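AmbC (Sorangium cellulosum, PDB 5O15) carries a bifunctional dehydratase-cyclase domain of ambruticin biosynthesis, which probably dehydrates a polyketide intermediate and closes it into a heterocycle. Local coordinates at residues 58-61 / 62-65. Residues are numbered along the deposited sequence; the frame is centred on the assembly and turned at random.
Sequences ILPG and TAFV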
loop_
_atom_site.group_PDB
_atom_site.type_symbol
_atom_site.label_atom_id
_atom_site.label_comp_id
_atom_site.label_asym_id
_atom_site.label_seq_id
_atom_site.Cartn_x
_atom_site.Cartn_y
_atom_site.Cartn_z
ATOM N N ILE A 58 -4.259 12.076 4.125
ATOM C CA ILE A 58 -3.038 11.413 4.576
ATOM C C ILE A 58 -2.482 10.575 3.436
ATOM O O ILE A 58 -3.218 10.093 2.569
ATOM C CB ILE A 58 -3.257 10.523 5.818
ATOM C CG1 ILE A 58 -4.312 9.441 5.552
ATOM C CG2 ILE A 58 -3.539 11.385 7.028
ATOM C CD1 ILE A 58 -4.501 8.484 6.727
ATOM N N LEU A 59 -1.171 10.386 3.441
ATOM C CA LEU A 59 -0.550 9.532 2.451
ATOM C C LEU A 59 -1.116 8.118 2.600
ATOM O O LEU A 59 -1.295 7.650 3.718
ATOM C CB LEU A 59 0.968 9.553 2.665
ATOM C CG LEU A 59 1.825 8.985 1.519
ATOM C CD1 LEU A 59 1.773 9.839 0.236
ATOM C CD2 LEU A 59 3.225 8.762 1.973
ATOM N N PRO A 60 -1.432 7.412 1.515
ATOM C CA PRO A 60 -1.852 6.013 1.686
ATOM C C PRO A 60 -0.755 5.176 2.318
ATOM O O PRO A 60 0.417 5.320 1.982
ATOM C CB PRO A 60 -2.143 5.541 0.258
ATOM C CG PRO A 60 -1.350 6.435 -0.595
ATOM C CD PRO A 60 -1.347 7.777 0.098
ATOM N N GLY A 61 -1.136 4.261 3.214
ATOM C CA GLY A 61 -0.157 3.358 3.804
ATOM C C GLY A 61 0.587 2.497 2.794
ATOM O O GLY A 61 1.728 2.073 3.046
ATOM N N THR A 62 -0.038 2.257 1.621
ATOM C CA THR A 62 0.677 1.561 0.556
ATOM C C THR A 62 1.878 2.344 0.055
ATOM O O THR A 62 2.776 1.751 -0.552
ATOM C CB THR A 62 -0.253 1.272 -0.617
ATOM O OG1 THR A 62 -0.818 2.511 -1.035
ATOM C CG2 THR A 62 -1.356 0.288 -0.255
ATOM N N ALA A 63 1.928 3.650 0.301
ATOM C CA ALA A 63 3.134 4.395 -0.031
ATOM C C ALA A 63 4.303 4.028 0.890
ATOM O O ALA A 63 5.461 4.037 0.453
ATOM C CB ALA A 63 2.899 5.890 0.064
ATOM N N PHE A 64 4.029 3.668 2.151
ATOM C CA PHE A 64 5.097 3.198 3.036
ATOM C C PHE A 64 5.585 1.841 2.574
ATOM O O PHE A 64 6.778 1.563 2.633
ATOM C CB PHE A 64 4.618 3.143 4.489
ATOM C CG PHE A 64 4.130 4.436 5.018
ATOM C CD1 PHE A 64 4.862 5.600 4.896
ATOM C CD2 PHE A 64 2.891 4.500 5.625
ATOM C CE1 PHE A 64 4.348 6.807 5.420
ATOM C CE2 PHE A 64 2.401 5.669 6.146
ATOM C CZ PHE A 64 3.085 6.819 5.994
ATOM N N VAL A 65 4.681 1.000 2.060
ATOM C CA VAL A 65 5.092 -0.260 1.466
ATOM C C VAL A 65 6.014 -0.023 0.280
ATOM O O VAL A 65 7.059 -0.669 0.142
ATOM C CB VAL A 65 3.868 -1.115 1.112
ATOM C CG1 VAL A 65 4.285 -2.379 0.422
ATOM C CG2 VAL A 65 3.043 -1.429 2.359
#
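L59 meets A63 at the tight end of this turn: its CD2 lies 3.5 Å from A63 CB, closer than usual, and CG follows at 3.6 Å. The leucine reaches this methyl because CG stands anti to the backbone N (chi1 -166°). P60 O accepts an i to i+3 turn bond from A63 N at 2.8 Å at the helix entry; the donor sits well above the carbonyl plane, off the lone pairs. G61 O takes V65 N in its carbonyl plane at 3.3 Å (N-H...O 156°), plus a weak, more bent bond from F64 N (128°). Here the loop after strand 56-57 becomes helix 61-75, a central hotdog helix of the double hotdog fold. Looser is the approach of F64 CE1 to L59 CD2, 4.1 Å at an oblique crossing, while F64 CD2 passes 3.7 Å from CA of G61, the partly exposed residue of an otherwise buried contact. The F64 ring also meets that of H131, the planes nearly parallel; an alanine here would probably leave L59 CD2 and the H131 ring without their aromatic neighbour. T62 OG1 touches P60 CB at 3.6 Å, but its hydrogen bond goes to P211 O of helix 211-225.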